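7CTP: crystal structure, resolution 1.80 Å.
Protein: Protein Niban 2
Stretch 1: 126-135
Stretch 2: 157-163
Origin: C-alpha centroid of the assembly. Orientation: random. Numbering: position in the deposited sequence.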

# COMPACT_ATOMS: atom_id res chain seq x y z
N SER A 126 22.95 4.97 -6.11
CA SER A 126 24.03 5.71 -6.75
C SER A 126 23.58 7.14 -6.96
O SER A 126 22.39 7.42 -7.18
CB SER A 126 24.46 5.05 -8.06
OG SER A 126 23.80 5.58 -9.19
N VAL A 127 24.54 8.06 -6.87
CA VAL A 127 24.23 9.47 -7.08
C VAL A 127 23.73 9.69 -8.50
O VAL A 127 22.79 10.46 -8.73
CB VAL A 127 25.45 10.35 -6.77
CG1 VAL A 127 25.16 11.78 -7.16
CG2 VAL A 127 25.80 10.27 -5.29
N ASP A 128 24.34 9.00 -9.47
CA ASP A 128 23.94 9.23 -10.86
C ASP A 128 22.50 8.80 -11.10
O ASP A 128 21.76 9.49 -11.80
CB ASP A 128 24.86 8.49 -11.81
CG ASP A 128 24.71 8.98 -13.22
OD1 ASP A 128 24.95 10.18 -13.46
OD2 ASP A 128 24.30 8.17 -14.09
N GLN A 129 22.11 7.66 -10.54
CA GLN A 129 20.71 7.23 -10.62
C GLN A 129 19.77 8.29 -10.08
O GLN A 129 18.70 8.52 -10.64
CB GLN A 129 20.50 5.94 -9.83
CG GLN A 129 20.83 4.66 -10.54
CD GLN A 129 20.54 3.46 -9.66
OE1 GLN A 129 20.17 3.61 -8.49
NE2 GLN A 129 20.72 2.27 -10.22
N TYR A 130 20.16 8.92 -8.97
CA TYR A 130 19.32 9.96 -8.36
C TYR A 130 19.25 11.20 -9.24
O TYR A 130 18.17 11.75 -9.47
CB TYR A 130 19.87 10.31 -6.98
CG TYR A 130 19.24 11.53 -6.36
CD1 TYR A 130 17.93 11.49 -5.87
CD2 TYR A 130 19.94 12.73 -6.28
CE1 TYR A 130 17.34 12.62 -5.30
CE2 TYR A 130 19.37 13.85 -5.72
CZ TYR A 130 18.07 13.80 -5.24
OH TYR A 130 17.53 14.93 -4.69
N LEU A 131 20.40 11.65 -9.75
CA LEU A 131 20.42 12.81 -10.62
C LEU A 131 19.64 12.56 -11.90
O LEU A 131 19.03 13.48 -12.45
CB LEU A 131 21.86 13.21 -10.94
CG LEU A 131 22.69 13.72 -9.75
CD1 LEU A 131 24.09 14.05 -10.23
CD2 LEU A 131 22.05 14.93 -9.10
N GLU A 132 19.66 11.32 -12.40
CA GLU A 132 18.86 10.99 -13.58
C GLU A 132 17.37 11.09 -13.27
O GLU A 132 16.59 11.61 -14.09
CB GLU A 132 19.23 9.59 -14.07
CG GLU A 132 18.48 9.16 -15.31
CD GLU A 132 18.94 7.82 -15.85
OE1 GLU A 132 18.07 7.09 -16.37
OE2 GLU A 132 20.16 7.52 -15.77
N LEU A 133 16.98 10.65 -12.08
CA LEU A 133 15.57 10.66 -11.69
C LEU A 133 15.03 12.08 -11.55
O LEU A 133 13.88 12.35 -11.93
CB LEU A 133 15.39 9.87 -10.39
CG LEU A 133 14.00 9.73 -9.79
CD1 LEU A 133 13.05 9.14 -10.81
CD2 LEU A 133 14.09 8.84 -8.56
N ILE A 134 15.84 13.01 -11.02
CA ILE A 134 15.38 14.40 -10.87
C ILE A 134 15.76 15.28 -12.05
O ILE A 134 15.42 16.47 -12.06
CB ILE A 134 15.90 15.05 -9.58
CG1 ILE A 134 17.43 15.19 -9.61
CG2 ILE A 134 15.44 14.26 -8.36
CD1 ILE A 134 17.98 16.11 -8.53
N GLY A 135 16.43 14.73 -13.07
CA GLY A 135 17.01 15.56 -14.10
C GLY A 135 15.99 16.35 -14.91
O GLY A 135 16.28 17.46 -15.38
N PHE A 157 29.48 4.16 -1.19
CA PHE A 157 28.28 3.36 -0.95
C PHE A 157 27.16 4.26 -0.46
O PHE A 157 26.83 4.28 0.73
CB PHE A 157 28.58 2.24 0.04
CG PHE A 157 29.78 1.43 -0.35
CD1 PHE A 157 29.73 0.56 -1.42
CD2 PHE A 157 30.99 1.59 0.32
CE1 PHE A 157 30.84 -0.17 -1.80
CE2 PHE A 157 32.10 0.86 -0.05
CZ PHE A 157 32.03 -0.02 -1.11
N PRO A 158 26.53 5.01 -1.36
CA PRO A 158 25.44 5.89 -0.95
C PRO A 158 24.11 5.15 -0.90
O PRO A 158 23.95 4.08 -1.49
CB PRO A 158 25.44 6.96 -2.05
CG PRO A 158 25.86 6.18 -3.27
CD PRO A 158 26.80 5.09 -2.80
N LEU A 159 23.18 5.73 -0.16
CA LEU A 159 21.77 5.33 -0.14
C LEU A 159 20.96 6.61 -0.08
O LEU A 159 21.09 7.38 0.87
CB LEU A 159 21.45 4.44 1.07
CG LEU A 159 20.69 3.13 0.89
CD1 LEU A 159 21.30 2.33 -0.23
CD2 LEU A 159 20.72 2.33 2.17
N ILE A 160 20.13 6.85 -1.10
CA ILE A 160 19.38 8.09 -1.23
C ILE A 160 17.89 7.76 -1.18
O ILE A 160 17.44 6.83 -1.85
CB ILE A 160 19.74 8.84 -2.52
CG1 ILE A 160 21.19 9.32 -2.44
CG2 ILE A 160 18.79 10.03 -2.73
CD1 ILE A 160 21.78 9.67 -3.79
N LEU A 161 17.15 8.52 -0.38
CA LEU A 161 15.70 8.38 -0.29
C LEU A 161 15.05 9.51 -1.09
O LEU A 161 15.20 10.69 -0.73
CB LEU A 161 15.24 8.43 1.16
CG LEU A 161 15.77 7.35 2.09
CD1 LEU A 161 15.09 7.49 3.46
CD2 LEU A 161 15.53 5.98 1.50
N TRP A 162 14.31 9.15 -2.14
CA TRP A 162 13.61 10.09 -3.00
C TRP A 162 12.10 9.95 -2.80
O TRP A 162 11.60 8.84 -2.58
CB TRP A 162 13.96 9.82 -4.47
CG TRP A 162 13.15 10.58 -5.49
CD1 TRP A 162 13.49 11.77 -6.08
CD2 TRP A 162 11.90 10.19 -6.06
NE1 TRP A 162 12.52 12.15 -6.98
CE2 TRP A 162 11.53 11.20 -6.98
CE3 TRP A 162 11.06 9.10 -5.88
CZ2 TRP A 162 10.36 11.13 -7.72
CZ3 TRP A 162 9.89 9.03 -6.62
CH2 TRP A 162 9.55 10.04 -7.52
N HIS A 163 11.39 11.07 -2.90
CA HIS A 163 9.93 11.12 -2.83
C HIS A 163 9.48 12.13 -3.87
O HIS A 163 10.19 13.13 -4.10
CB HIS A 163 9.48 11.53 -1.41
CG HIS A 163 8.00 11.46 -1.16
ND1 HIS A 163 7.11 12.38 -1.66
CD2 HIS A 163 7.27 10.61 -0.39
CE1 HIS A 163 5.89 12.10 -1.24
NE2 HIS A 163 5.96 11.03 -0.46

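A helix packed along a β-strand mainly through apolar side chains, with no hydrogen bond passing between them, is what this contact in Protein Niban 2 exemplifies. The axes of the helix and the strand come within 9.2 Å and run in nearly the same direction, at 24°, so successive residues of the two elements can meet in order.

The strand supplies its side of the contact by simple alternation. Pro-158, Ile-160 and Trp-162 direct their CA-to-CB bonds toward the helix, whereas Leu-159 and Leu-161 point away and make no contact. On the helix, the i, i+3 spacing of Val-127, Tyr-130 and Leu-133, with Ile-134 beside them, matches this row.

At the start of the helix, Pro-158 CG lies 4.0 Å from Ser-126 CA, packing against backbone rather than side chain. The Ser-126 side chain is occupied otherwise: its OG accepts a hydrogen bond from Gln-129 N at 3.0 Å, capping the helix. One step on, Ile-160 bridges two helical residues. Its CD1 lies 4.3 Å from Val-127 CG2 and 3.8 Å from Tyr-130 CB; its CG2 is 3.6 Å from Tyr-130 CD1 and makes an off-centre CH-pi contact with that ring. Tyr-130 is buried, and its hydroxyl is satisfied by a hydrogen bond elsewhere in the structure.

Trp-162 has the largest area covered, 81 Å², and three helix residues, Tyr-130, Leu-133 and Ile-134, contact its indole. Leu-133 CD2 rests over one face, 3.6 Å from Trp-162 CD2 and only 11° off the normal of the five-membered ring, a well-centred CH-pi contact. Tyr-130 CE1, 4.0 Å from Trp-162 CD1, and Ile-134 CG2, 3.9 Å from Trp-162 NE1, instead approach the indole edge near its plane.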